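Local coordinates for uncharacterized protein DUF849 with a TIM barrel fold (Burkholderia xenovorans LB400, PDB 3E49) that probably cleaves beta-keto acids such as 3-keto-5-aminohexanoate, using a zinc ion bound within a TIM barrel, at residues I9-V14 with A46-L51; V254-E259 with A275-I280; Y174-L179 with L214-R219; H178-A183 with A221-G226; M114-F119 with V147-F152. All coordinates share one frame; numbering follows the deposited sequence. Where two conformers were deposited one is given.

Interaction 1: I9-V14 with A46-L51; sequences IITCAV and AAVIHL. With ZN (zinc ion), chain E.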
# COMPACT_ATOMS: atom_id res chain seq x y z
N ILE A 9 1.99 10.46 -23.19
CA ILE A 9 1.23 11.64 -23.50
C ILE A 9 1.60 12.73 -22.54
O ILE A 9 1.36 12.58 -21.33
CB ILE A 9 -0.28 11.43 -23.35
CG1 ILE A 9 -0.78 10.30 -24.27
CG2 ILE A 9 -1.03 12.76 -23.61
CD1 ILE A 9 -2.14 9.78 -23.88
N ILE A 10 2.10 13.85 -23.06
CA ILE A 10 2.38 15.02 -22.23
C ILE A 10 1.22 16.01 -22.40
O ILE A 10 0.93 16.44 -23.53
CB ILE A 10 3.66 15.73 -22.64
CG1 ILE A 10 4.86 14.76 -22.53
CG2 ILE A 10 3.81 17.04 -21.89
CD1 ILE A 10 6.18 15.34 -23.00
N THR A 11 0.55 16.31 -21.30
CA THR A 11 -0.46 17.36 -21.27
C THR A 11 0.20 18.62 -20.71
O THR A 11 0.92 18.56 -19.67
CB THR A 11 -1.68 17.00 -20.45
OG1 THR A 11 -2.37 15.91 -21.07
CG2 THR A 11 -2.60 18.23 -20.31
N CYS A 12 -0.04 19.76 -21.37
CA CYS A 12 0.43 21.03 -20.86
C CYS A 12 -0.77 21.96 -20.56
O CYS A 12 -1.51 22.31 -21.44
CB CYS A 12 1.41 21.68 -21.81
SG CYS A 12 2.22 23.07 -21.01
N ALA A 13 -0.95 22.33 -19.29
CA ALA A 13 -2.00 23.23 -18.83
C ALA A 13 -1.34 24.60 -18.77
O ALA A 13 -0.62 24.93 -17.81
CB ALA A 13 -2.49 22.80 -17.45
N VAL A 14 -1.65 25.45 -19.75
CA VAL A 14 -0.88 26.68 -19.96
C VAL A 14 -1.09 27.87 -19.02
O VAL A 14 -0.17 28.67 -18.91
CB VAL A 14 -0.98 27.19 -21.44
CG1 VAL A 14 -0.39 26.17 -22.39
CG2 VAL A 14 -2.42 27.50 -21.79
N ALA A 46 4.24 18.56 -26.18
CA ALA A 46 2.92 18.39 -25.60
C ALA A 46 1.92 17.96 -26.67
O ALA A 46 1.83 18.61 -27.71
CB ALA A 46 2.44 19.67 -24.96
N ALA A 47 1.23 16.85 -26.44
CA ALA A 47 0.23 16.35 -27.39
C ALA A 47 -1.13 16.91 -27.01
O ALA A 47 -2.02 16.93 -27.82
CB ALA A 47 0.20 14.81 -27.37
N VAL A 48 -1.30 17.37 -25.77
CA VAL A 48 -2.59 17.92 -25.30
C VAL A 48 -2.37 19.23 -24.57
O VAL A 48 -1.51 19.33 -23.70
CB VAL A 48 -3.35 16.93 -24.32
CG1 VAL A 48 -4.70 17.57 -23.82
CG2 VAL A 48 -3.58 15.51 -25.00
N ILE A 49 -3.15 20.25 -24.95
CA ILE A 49 -3.09 21.57 -24.38
C ILE A 49 -4.38 21.83 -23.59
O ILE A 49 -5.45 21.89 -24.14
CB ILE A 49 -2.89 22.66 -25.48
CG1 ILE A 49 -1.75 22.27 -26.43
CG2 ILE A 49 -2.60 23.99 -24.86
CD1 ILE A 49 -0.33 22.18 -25.76
N HIS A 50 -4.26 21.94 -22.27
CA HIS A 50 -5.37 22.17 -21.38
C HIS A 50 -5.49 23.69 -21.21
O HIS A 50 -4.54 24.37 -20.73
CB HIS A 50 -5.13 21.42 -20.05
CG HIS A 50 -6.11 21.72 -18.98
ND1 HIS A 50 -7.05 20.82 -18.56
CD2 HIS A 50 -6.21 22.78 -18.14
CE1 HIS A 50 -7.74 21.34 -17.55
NE2 HIS A 50 -7.31 22.56 -17.35
N LEU A 51 -6.66 24.21 -21.56
CA LEU A 51 -6.89 25.65 -21.70
C LEU A 51 -7.95 26.30 -20.85
O LEU A 51 -9.05 25.76 -20.66
CB LEU A 51 -7.24 25.96 -23.18
CG LEU A 51 -6.09 25.77 -24.16
CD1 LEU A 51 -6.57 25.42 -25.58
CD2 LEU A 51 -5.16 26.96 -24.17
ZN ZN E . -7.61 23.61 -15.45
O HOH W 1 -9.80 22.74 -15.18
O HOH W 2 -7.40 21.67 -14.07
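Thr11, Cys12 and Ala13 pair in parallel with Val48, Ile49 and His50, the axes of strand segments 10-13 and 48-51 approaching to 4.6 Å with their directions 25° apart. Backbone bonds run from Cys12 N to Val48 O (2.8 Å) and from His50 N to Cys12 O (2.9 Å), while Ile10 O is gripped by both Ala47 N and Val48 N. On one face, Thr11 OG1 rests 3.5 Å from Val48 CB, and Ala13 CB meets His50 CD2 at 3.8 Å. Cys12 and Ile49 occupy the other face; beyond them Val14 CG2 touches Leu51 CD2 (3.7 Å), and Ile49 and Leu51 reach helix 31-44, which completes this beta-alpha-beta crossover. His50 carries CG anti to its backbone N (chi1 172°), which sends the ring past Ala13 to where NE2 binds the zinc ion at 2.2 Å. His52, Glu259 and two waters complete the coordination. Because Glu170 hydrogen-bonds ND1, both ring nitrogens are engaged, and the imidazole's rotation is fixed by a second-shell partner as well as by the metal.

Interaction 2: V254-E259 with A275-I280; sequences VRVGLE and AQVRKI. With ZN (zinc ion), chain E.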
# COMPACT_ATOMS: atom_id res chain seq x y z
N VAL A 254 1.78 12.14 -18.44
CA VAL A 254 2.18 13.24 -17.55
C VAL A 254 1.55 14.60 -17.87
O VAL A 254 1.29 14.91 -19.02
CB VAL A 254 3.71 13.39 -17.61
CG1 VAL A 254 4.40 12.08 -17.15
CG2 VAL A 254 4.20 13.78 -19.05
N ARG A 255 1.37 15.43 -16.86
CA ARG A 255 0.82 16.77 -17.05
C ARG A 255 1.74 17.77 -16.43
O ARG A 255 2.16 17.60 -15.28
CB ARG A 255 -0.59 16.93 -16.47
CG ARG A 255 -1.12 18.33 -16.52
CD ARG A 255 -2.57 18.38 -16.28
NE ARG A 255 -2.97 19.72 -15.87
CZ ARG A 255 -4.21 20.11 -15.65
NH1 ARG A 255 -5.23 19.32 -15.90
NH2 ARG A 255 -4.42 21.32 -15.20
N VAL A 256 2.08 18.78 -17.23
CA VAL A 256 2.90 19.89 -16.78
C VAL A 256 2.15 21.21 -17.11
O VAL A 256 1.03 21.18 -17.60
CB VAL A 256 4.34 19.85 -17.34
CG1 VAL A 256 5.05 18.55 -16.88
CG2 VAL A 256 4.37 19.95 -18.88
N GLY A 257 2.78 22.35 -16.83
CA GLY A 257 2.20 23.65 -17.14
C GLY A 257 2.16 24.67 -16.03
O GLY A 257 2.07 24.32 -14.87
N LEU A 258 2.17 25.95 -16.42
CA LEU A 258 2.14 27.09 -15.49
C LEU A 258 0.82 27.21 -14.74
O LEU A 258 0.75 27.84 -13.65
CB LEU A 258 2.54 28.41 -16.20
CG LEU A 258 4.03 28.77 -16.38
CD1 LEU A 258 4.91 27.64 -16.76
CD2 LEU A 258 4.17 29.94 -17.41
N GLU A 259 -0.22 26.57 -15.26
CA GLU A 259 -1.47 26.47 -14.53
C GLU A 259 -1.24 25.79 -13.17
O GLU A 259 -1.84 26.17 -12.19
CB GLU A 259 -2.49 25.63 -15.29
CG GLU A 259 -3.67 25.22 -14.43
CD GLU A 259 -4.90 24.75 -15.16
OE1 GLU A 259 -5.02 24.92 -16.40
OE2 GLU A 259 -5.77 24.22 -14.44
N ALA A 275 9.37 25.16 -21.21
CA ALA A 275 10.50 24.83 -20.37
C ALA A 275 10.16 23.58 -19.54
O ALA A 275 10.99 22.68 -19.40
CB ALA A 275 10.82 26.01 -19.44
N GLN A 276 8.93 23.55 -19.02
CA GLN A 276 8.45 22.42 -18.20
C GLN A 276 8.25 21.15 -19.00
O GLN A 276 8.51 20.04 -18.48
CB GLN A 276 7.16 22.81 -17.49
CG GLN A 276 7.36 23.86 -16.42
CD GLN A 276 6.08 24.22 -15.70
OE1 GLN A 276 5.00 23.88 -16.16
NE2 GLN A 276 6.19 24.87 -14.53
N VAL A 277 7.83 21.28 -20.27
CA VAL A 277 7.70 20.13 -21.14
C VAL A 277 9.10 19.57 -21.35
O VAL A 277 9.31 18.34 -21.35
CB VAL A 277 7.02 20.48 -22.50
CG1 VAL A 277 7.04 19.28 -23.44
CG2 VAL A 277 5.57 20.99 -22.31
N ARG A 278 10.07 20.44 -21.55
CA ARG A 278 11.46 19.97 -21.74
C ARG A 278 12.01 19.27 -20.52
O ARG A 278 12.74 18.29 -20.64
CB ARG A 278 12.39 21.12 -22.16
CG ARG A 278 12.13 21.61 -23.58
CD ARG A 278 13.21 22.57 -24.09
NE ARG A 278 13.24 23.83 -23.37
CZ ARG A 278 12.50 24.89 -23.65
NH1 ARG A 278 11.65 24.87 -24.68
NH2 ARG A 278 12.64 25.97 -22.90
N LYS A 279 11.67 19.76 -19.35
CA LYS A 279 12.18 19.18 -18.11
C LYS A 279 11.66 17.76 -17.94
O LYS A 279 12.43 16.85 -17.70
CB LYS A 279 11.83 20.06 -16.91
CG LYS A 279 12.72 19.87 -15.68
CD LYS A 279 14.14 20.32 -16.02
CE LYS A 279 15.10 20.21 -14.86
NZ LYS A 279 16.54 20.15 -15.34
N ILE A 280 10.37 17.53 -18.12
CA ILE A 280 9.82 16.18 -17.97
C ILE A 280 10.34 15.29 -19.08
O ILE A 280 10.51 14.09 -18.89
CB ILE A 280 8.27 16.14 -17.83
CG1 ILE A 280 7.84 14.77 -17.21
CG2 ILE A 280 7.52 16.48 -19.21
CD1 ILE A 280 8.41 14.46 -15.75
ZN ZN E . -7.61 23.61 -15.45
O HOH W 1 -9.80 22.74 -15.18
O HOH W 2 -7.40 21.67 -14.07
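Val256 and Gln276 meet where a barrel strand of the TIM fold, 253-256, is covered by the outer helix 273-286; segments 254-256 and 275-280 run roughly antiparallel, their directions 147° apart. Gln276 comes first, its chain extended beyond CG (chi2 -179°), which carries the amide to the end of the strand, where Gly257 N makes a weak, bent hydrogen bond to OE1 (2.8 Å, 126°). NE2 is held by the carbonyls of Ser261 and Trp263, and Leu258 CD1 lies 3.8 Å from the amide carbon CD, so polar partners fix the flat group and a leucine packs on it. Val277 follows, its CG2 meeting Val256 CG2 at 3.8 Å with the side chains crossed at about a right angle. One turn after Gln276, Ile280 sets CG2 4.0 Å from Val256 CG1, while its CG1 lies 4.2 Å from Val254 CG2. The strand's opposite face bears Arg255, whose NH2 forms a salt bridge with Glu259 OE2 (3.3 Å), the same oxygen that binds the zinc ion at 2.2 Å.

Interaction 3: Y174-L179 with L214-R219; sequences YDTSHL and LAHMRR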
# COMPACT_ATOMS: atom_id res chain seq x y z
N TYR A 174 -9.10 14.44 -7.73
CA TYR A 174 -8.26 14.98 -6.66
C TYR A 174 -8.14 14.13 -5.41
O TYR A 174 -7.44 14.52 -4.45
CB TYR A 174 -8.80 16.34 -6.23
CG TYR A 174 -8.78 17.38 -7.32
CD1 TYR A 174 -9.72 17.37 -8.34
CD2 TYR A 174 -7.84 18.40 -7.30
CE1 TYR A 174 -9.71 18.35 -9.34
CE2 TYR A 174 -7.83 19.39 -8.27
CZ TYR A 174 -8.78 19.35 -9.29
OH TYR A 174 -8.73 20.34 -10.23
N ASP A 175 -8.83 13.00 -5.37
CA ASP A 175 -8.78 12.11 -4.22
C ASP A 175 -9.42 10.78 -4.57
O ASP A 175 -10.02 10.64 -5.63
CB ASP A 175 -9.47 12.73 -3.02
CG ASP A 175 -8.91 12.20 -1.69
OD1 ASP A 175 -8.10 11.23 -1.68
OD2 ASP A 175 -9.26 12.77 -0.66
N THR A 176 -9.36 9.81 -3.65
CA THR A 176 -9.91 8.47 -3.89
C THR A 176 -11.39 8.54 -4.21
O THR A 176 -11.88 7.85 -5.15
CB THR A 176 -9.80 7.60 -2.66
OG1 THR A 176 -8.71 8.04 -1.80
CG2 THR A 176 -9.67 6.09 -3.07
N SER A 177 -12.12 9.40 -3.49
CA SER A 177 -13.57 9.52 -3.66
C SER A 177 -13.91 9.85 -5.09
O SER A 177 -14.93 9.38 -5.60
CB SER A 177 -14.18 10.56 -2.73
OG SER A 177 -13.63 11.82 -2.99
N HIS A 178 -13.02 10.59 -5.76
CA HIS A 178 -13.26 10.97 -7.19
C HIS A 178 -13.21 9.80 -8.15
O HIS A 178 -13.96 9.80 -9.18
CB HIS A 178 -12.31 12.06 -7.61
CG HIS A 178 -12.61 13.40 -6.99
ND1 HIS A 178 -12.03 14.57 -7.42
CD2 HIS A 178 -13.44 13.75 -5.97
CE1 HIS A 178 -12.49 15.58 -6.71
NE2 HIS A 178 -13.34 15.10 -5.82
N LEU A 179 -12.31 8.86 -7.89
CA LEU A 179 -12.21 7.64 -8.68
C LEU A 179 -13.45 6.80 -8.47
O LEU A 179 -14.00 6.23 -9.39
CB LEU A 179 -10.96 6.85 -8.34
CG LEU A 179 -9.62 7.54 -8.59
CD1 LEU A 179 -8.49 6.65 -7.98
CD2 LEU A 179 -9.42 7.85 -10.10
N LEU A 214 0.10 8.72 -4.32
CA LEU A 214 0.14 8.35 -5.75
C LEU A 214 -0.09 6.85 -5.98
O LEU A 214 -0.89 6.46 -6.88
CB LEU A 214 1.44 8.86 -6.39
CG LEU A 214 1.71 8.57 -7.87
CD1 LEU A 214 2.69 9.61 -8.45
CD2 LEU A 214 2.21 7.09 -8.05
N ALA A 215 0.62 6.00 -5.24
CA ALA A 215 0.45 4.52 -5.35
C ALA A 215 -1.01 4.15 -5.08
O ALA A 215 -1.57 3.27 -5.71
CB ALA A 215 1.40 3.74 -4.38
N HIS A 216 -1.64 4.78 -4.11
CA HIS A 216 -3.03 4.41 -3.83
C HIS A 216 -4.00 4.85 -4.93
O HIS A 216 -4.93 4.11 -5.27
CB HIS A 216 -3.47 4.89 -2.49
CG HIS A 216 -4.77 4.32 -2.06
ND1 HIS A 216 -4.94 2.99 -1.78
CD2 HIS A 216 -5.98 4.91 -1.87
CE1 HIS A 216 -6.18 2.77 -1.40
NE2 HIS A 216 -6.83 3.91 -1.41
N MSE A 217 -3.78 6.00 -5.51
CA MSE A 217 -4.62 6.41 -6.59
C MSE A 217 -4.50 5.41 -7.75
O MSE A 217 -5.50 5.02 -8.32
CB MSE A 217 -4.24 7.82 -7.03
CG MSE A 217 -4.59 8.94 -6.02
SE MSE A 217 -6.42 9.11 -5.58
CE MSE A 217 -7.09 9.73 -7.34
N ARG A 218 -3.28 4.95 -8.07
CA ARG A 218 -3.13 3.96 -9.15
C ARG A 218 -3.79 2.63 -8.82
O ARG A 218 -4.43 2.00 -9.63
CB ARG A 218 -1.67 3.68 -9.44
CG ARG A 218 -1.55 2.77 -10.65
CD ARG A 218 -0.24 2.07 -10.70
NE ARG A 218 -0.30 1.19 -11.86
CZ ARG A 218 0.73 0.57 -12.41
NH1 ARG A 218 1.95 0.72 -11.94
NH2 ARG A 218 0.53 -0.19 -13.48
N ARG A 219 -3.57 2.14 -7.60
CA ARG A 219 -4.14 0.87 -7.17
C ARG A 219 -5.67 0.91 -7.25
O ARG A 219 -6.31 -0.07 -7.69
CB ARG A 219 -3.67 0.74 -5.68
CG ARG A 219 -4.00 -0.37 -4.86
CD ARG A 219 -3.58 0.03 -3.44
NE ARG A 219 -2.14 0.21 -3.34
CZ ARG A 219 -1.55 1.07 -2.49
NH1 ARG A 219 -2.27 1.88 -1.75
NH2 ARG A 219 -0.23 1.17 -2.46
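Leu179 and Met217, the latter a selenomethionine, form the tight side of a contact between two outer helices of the TIM barrel, 176-187 and 211-225, which follow the neighbouring strands 168-173 and 195-201. The Met217 chain is bent at both chi2 (-60°) and chi3 (-67°), bringing its end over the start of helix 176-187. There CE lies 3.4 Å from Leu179 CD1, closer than carbons usually pack, and 3.5 Å from Asp175 O, while SE comes 3.6 Å from Thr176 N. Leu179 CD1 is also pressed against the backbone, 3.4 Å from Met217 O. The inner side of this cluster reaches Cys173 and Thr199 on the barrel strands. The looser side carries Thr176 and His216, whose side chains cross at about a right angle with Thr176 CG2 3.9 Å from His216 NE2; His216 was modelled in two conformers, so this approach is tentative. This side faces a subunit boundary rather than bulk solvent: Thr176 OG1 bonds to Asp175 of the third subunit, and His216 NE2 to Asp213 of that subunit. Where the chain enters the helix, Thr176 N donates to Asp175 OD1 at 2.7 Å, reaching that oxygen from above the carboxylate plane.

Interaction 4: H178-A183 with A221-G226; sequences HLYNLA and ADRLFG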
# COMPACT_ATOMS: atom_id res chain seq x y z
N HIS A 178 -13.02 10.59 -5.76
CA HIS A 178 -13.26 10.97 -7.19
C HIS A 178 -13.21 9.80 -8.15
O HIS A 178 -13.96 9.80 -9.18
CB HIS A 178 -12.31 12.06 -7.61
CG HIS A 178 -12.61 13.40 -6.99
ND1 HIS A 178 -12.03 14.57 -7.42
CD2 HIS A 178 -13.44 13.75 -5.97
CE1 HIS A 178 -12.49 15.58 -6.71
NE2 HIS A 178 -13.34 15.10 -5.82
N LEU A 179 -12.31 8.86 -7.89
CA LEU A 179 -12.21 7.64 -8.68
C LEU A 179 -13.45 6.80 -8.47
O LEU A 179 -14.00 6.23 -9.39
CB LEU A 179 -10.96 6.85 -8.34
CG LEU A 179 -9.62 7.54 -8.59
CD1 LEU A 179 -8.49 6.65 -7.98
CD2 LEU A 179 -9.42 7.85 -10.10
N TYR A 180 -13.88 6.70 -7.22
CA TYR A 180 -15.12 6.00 -6.93
C TYR A 180 -16.34 6.71 -7.54
O TYR A 180 -17.28 6.05 -8.03
CB TYR A 180 -15.28 5.83 -5.45
CG TYR A 180 -14.52 4.65 -4.89
CD1 TYR A 180 -15.00 3.34 -5.06
CD2 TYR A 180 -13.38 4.84 -4.09
CE1 TYR A 180 -14.33 2.26 -4.50
CE2 TYR A 180 -12.72 3.76 -3.53
CZ TYR A 180 -13.21 2.47 -3.72
OH TYR A 180 -12.54 1.42 -3.15
N ASN A 181 -16.31 8.03 -7.58
CA ASN A 181 -17.45 8.77 -8.17
C ASN A 181 -17.45 8.46 -9.67
O ASN A 181 -18.51 8.19 -10.23
CB ASN A 181 -17.35 10.27 -7.94
CG ASN A 181 -17.54 10.67 -6.52
OD1 ASN A 181 -18.02 9.91 -5.71
ND2 ASN A 181 -17.23 11.92 -6.23
N LEU A 182 -16.27 8.41 -10.32
CA LEU A 182 -16.21 8.08 -11.74
C LEU A 182 -16.72 6.67 -11.96
O LEU A 182 -17.45 6.43 -12.92
CB LEU A 182 -14.79 8.21 -12.31
CG LEU A 182 -14.50 7.90 -13.78
CD1 LEU A 182 -15.35 8.70 -14.73
CD2 LEU A 182 -12.99 8.11 -14.05
N ALA A 183 -16.34 5.73 -11.08
CA ALA A 183 -16.80 4.32 -11.20
C ALA A 183 -18.34 4.24 -11.19
O ALA A 183 -18.93 3.46 -11.90
CB ALA A 183 -16.20 3.44 -10.11
N ALA A 221 -7.59 3.01 -9.04
CA ALA A 221 -7.97 3.09 -10.51
C ALA A 221 -7.79 1.74 -11.16
O ALA A 221 -8.67 1.30 -11.94
CB ALA A 221 -7.17 4.16 -11.17
N ASP A 222 -6.65 1.09 -10.93
CA ASP A 222 -6.43 -0.22 -11.56
C ASP A 222 -7.56 -1.19 -11.21
O ASP A 222 -8.07 -1.93 -12.05
CB ASP A 222 -5.12 -0.86 -11.12
CG ASP A 222 -3.90 -0.25 -11.76
OD1 ASP A 222 -4.05 0.51 -12.74
OD2 ASP A 222 -2.77 -0.53 -11.29
N ARG A 223 -7.96 -1.18 -9.94
CA ARG A 223 -9.02 -2.05 -9.50
C ARG A 223 -10.40 -1.69 -10.05
O ARG A 223 -11.17 -2.59 -10.39
CB ARG A 223 -9.11 -2.06 -7.99
CG ARG A 223 -10.04 -3.16 -7.49
CD ARG A 223 -10.06 -3.25 -5.98
NE ARG A 223 -10.64 -2.07 -5.38
CZ ARG A 223 -9.98 -1.11 -4.74
NH1 ARG A 223 -8.66 -1.13 -4.56
NH2 ARG A 223 -10.68 -0.11 -4.25
N LEU A 224 -10.70 -0.40 -10.16
CA LEU A 224 -12.01 0.03 -10.60
C LEU A 224 -12.18 -0.04 -12.10
O LEU A 224 -13.25 -0.36 -12.58
CB LEU A 224 -12.32 1.46 -10.12
CG LEU A 224 -12.43 1.67 -8.61
CD1 LEU A 224 -12.58 3.14 -8.29
CD2 LEU A 224 -13.59 0.86 -8.04
N PHE A 225 -11.13 0.29 -12.82
CA PHE A 225 -11.21 0.42 -14.29
C PHE A 225 -10.39 -0.58 -15.08
O PHE A 225 -10.59 -0.69 -16.30
CB PHE A 225 -10.80 1.84 -14.70
CG PHE A 225 -11.51 2.90 -13.94
CD1 PHE A 225 -12.87 2.99 -14.01
CD2 PHE A 225 -10.81 3.77 -13.11
CE1 PHE A 225 -13.55 3.94 -13.27
CE2 PHE A 225 -11.49 4.70 -12.37
CZ PHE A 225 -12.87 4.79 -12.46
N GLY A 226 -9.47 -1.29 -14.44
CA GLY A 226 -8.67 -2.28 -15.14
C GLY A 226 -7.94 -1.63 -16.30
O GLY A 226 -7.35 -0.55 -16.17
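Leu179, Tyr180 and Ala183 receive Leu224 between two adjacent outer helices of the TIM barrel, 176-187 and 211-225, whose segments here run almost parallel (7°) with axes 10.2 Å apart. Leu224 CD1 reaches into the groove. It sits over one face of the Tyr180 ring, 4.2 Å from the centroid and displaced toward the rim, as a CH-pi contact, and it also lies 3.6 Å from Leu179 O and 4.1 Å from Ala183 CB. Its twin CD2 leans on Tyr180 CE1 at 3.9 Å. Closer to the barrel, the Phe225 ring inserts its tip: CZ touches Leu182 CD2 (3.7 Å) and Leu179 O (3.6 Å), the backbone N of Ala183 lies at the ring edge, and Leu224 CB stands over the centre of one face. Leu179 CD1 meets Ala221 CB at 4.3 Å. At the outer rim the Tyr180 hydroxyl meets Arg223 NH2 at the edge of the guanidinium, whose plane is turned 43° from the tyrosine ring; the hydroxyl is hydrogen-bonded to Asp213 of the third subunit. Such parallel neighbours, joined by apolar side chains, make up the helical layer around a TIM barrel.

Interaction 5: M114-F119 with V147-F152; sequences MGSMNF and VFKNTF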
# COMPACT_ATOMS: atom_id res chain seq x y z
N MSE A 114 -14.18 15.75 -10.62
CA MSE A 114 -15.07 14.66 -10.25
C MSE A 114 -15.74 14.65 -8.91
O MSE A 114 -16.21 13.60 -8.47
CB MSE A 114 -14.36 13.31 -10.54
CG MSE A 114 -14.28 12.98 -12.03
SE MSE A 114 -16.03 12.80 -12.86
CE MSE A 114 -16.83 11.59 -11.85
N GLY A 115 -15.84 15.79 -8.26
CA GLY A 115 -16.51 15.82 -6.98
C GLY A 115 -16.38 17.20 -6.37
O GLY A 115 -15.38 17.88 -6.61
N SER A 116 -17.39 17.62 -5.61
CA SER A 116 -17.39 18.91 -4.93
C SER A 116 -16.31 18.84 -3.85
O SER A 116 -16.10 17.81 -3.23
CB SER A 116 -18.76 19.23 -4.30
OG SER A 116 -19.81 19.25 -5.25
N MSE A 117 -15.59 19.94 -3.67
CA MSE A 117 -14.50 19.97 -2.71
C MSE A 117 -14.11 21.38 -2.32
O MSE A 117 -14.41 22.32 -3.04
CB MSE A 117 -13.26 19.35 -3.39
CG MSE A 117 -12.89 20.07 -4.77
SE MSE A 117 -11.35 19.17 -5.50
CE MSE A 117 -9.91 19.82 -4.22
N ASN A 118 -13.45 21.53 -1.17
CA ASN A 118 -12.83 22.79 -0.86
C ASN A 118 -11.57 22.97 -1.76
O ASN A 118 -10.93 22.00 -2.18
CB ASN A 118 -12.39 22.83 0.63
CG ASN A 118 -13.55 22.71 1.58
OD1 ASN A 118 -14.69 22.94 1.21
ND2 ASN A 118 -13.26 22.40 2.86
N PHE A 119 -11.24 24.21 -2.06
CA PHE A 119 -10.03 24.59 -2.79
C PHE A 119 -9.34 25.63 -1.91
O PHE A 119 -9.73 26.80 -1.91
CB PHE A 119 -10.37 25.25 -4.12
CG PHE A 119 -10.20 24.38 -5.29
CD1 PHE A 119 -11.15 23.45 -5.62
CD2 PHE A 119 -9.09 24.54 -6.11
CE1 PHE A 119 -10.98 22.65 -6.74
CE2 PHE A 119 -8.91 23.74 -7.21
CZ PHE A 119 -9.86 22.80 -7.53
N VAL A 147 -16.93 26.65 -1.96
CA VAL A 147 -16.86 25.24 -2.32
C VAL A 147 -16.74 25.16 -3.82
O VAL A 147 -17.39 25.92 -4.51
CB VAL A 147 -18.16 24.50 -1.88
CG1 VAL A 147 -18.23 23.13 -2.50
CG2 VAL A 147 -18.21 24.38 -0.37
N PHE A 148 -15.90 24.27 -4.33
CA PHE A 148 -15.88 24.05 -5.76
C PHE A 148 -16.97 22.99 -5.96
O PHE A 148 -16.77 21.83 -5.62
CB PHE A 148 -14.51 23.56 -6.25
CG PHE A 148 -14.38 23.53 -7.77
CD1 PHE A 148 -15.03 24.47 -8.57
CD2 PHE A 148 -13.51 22.62 -8.39
CE1 PHE A 148 -14.87 24.47 -9.96
CE2 PHE A 148 -13.33 22.64 -9.78
CZ PHE A 148 -14.02 23.56 -10.56
N LYS A 149 -18.12 23.42 -6.45
CA LYS A 149 -19.29 22.56 -6.59
C LYS A 149 -19.31 21.77 -7.89
O LYS A 149 -19.23 22.33 -8.96
CB LYS A 149 -20.59 23.39 -6.48
CG LYS A 149 -21.89 22.64 -6.89
CD LYS A 149 -23.18 23.52 -6.72
CE LYS A 149 -24.47 22.77 -7.11
NZ LYS A 149 -24.58 22.47 -8.57
N ASN A 150 -19.38 20.45 -7.75
CA ASN A 150 -19.42 19.51 -8.84
C ASN A 150 -20.28 18.33 -8.33
O ASN A 150 -19.72 17.29 -8.00
CB ASN A 150 -18.00 19.01 -9.11
CG ASN A 150 -17.10 20.07 -9.72
OD1 ASN A 150 -17.28 20.45 -10.88
ND2 ASN A 150 -16.06 20.49 -8.99
N THR A 151 -21.59 18.51 -8.19
CA THR A 151 -22.49 17.50 -7.67
C THR A 151 -22.70 16.32 -8.62
O THR A 151 -22.34 16.38 -9.80
CB THR A 151 -23.89 18.09 -7.33
OG1 THR A 151 -24.50 18.55 -8.53
CG2 THR A 151 -23.79 19.25 -6.30
N PHE A 152 -23.30 15.26 -8.11
CA PHE A 152 -23.65 14.12 -8.97
C PHE A 152 -24.55 14.52 -10.15
O PHE A 152 -24.40 14.00 -11.27
CB PHE A 152 -24.22 12.98 -8.12
CG PHE A 152 -23.19 12.30 -7.26
CD1 PHE A 152 -22.20 11.54 -7.88
CD2 PHE A 152 -23.18 12.42 -5.87
CE1 PHE A 152 -21.23 10.91 -7.15
CE2 PHE A 152 -22.21 11.79 -5.12
CZ PHE A 152 -21.21 11.04 -5.78
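Met117 and Phe148 exchange two backbone hydrogen bonds, Phe148 N to Met117 O at 2.8 Å and Met117 N to Phe148 O at 3.0 Å, which makes them a hydrogen-bonded antiparallel pair. A third bond extends the ladder through a side chain: Ser116 holds OG anti to its carbonyl carbon (chi1 -58°), where it accepts Asn150 N at 2.8 Å in a nearly straight line (166°). That hydroxyl has a second partner in Asn118 OD1 of the third subunit, and the Asn118 carboxamide of that subunit also reaches Asn150 O, so the ribbon is pinned across the interface. Ser116 CA adds a CA-H...O contact to Phe148 O (3.1 Å). In the packing, Met117 CG lies at the edge of the Phe148 ring, near its plane, and 4.1 Å from Phe148 CB, the two side chains pointing the same way. The Phe119 and Phe148 rings lie side by side, their exact spacing being doubtful. Thr151 then serves as N-cap of helix 152-163, its hydroxyl also bonded to Asp145 of the third subunit. The whole is a short two-stranded antiparallel ribbon, placed in the long excursion after barrel strand 109-113 and packed against the third subunit.

Overall arrangement
Read together, the five contacts show how chemistry changes with depth in a TIM barrel. Interactions 1 and 2 are buried, adjoin through strands 10-13 and 253-256, and supply His50 and Glu259 to one zinc ion; the first is mainly a backbone ladder, the second strand-on-helix apolar packing with one polar amide. Interactions 3 and 4 are successive stretches of the same helix pair, tight around a selenomethionine in the former and partly exposed, with leucine and aromatic rings, in the latter. Interaction 5 is buried yet peripheral, a ribbon outside the barrel sheet that touches the 174-183 region through residues that include Met114, Gly115 and Met117. Interactions 3, 4 and 5 all meet the third subunit, whereas interaction 1 touches no other chain.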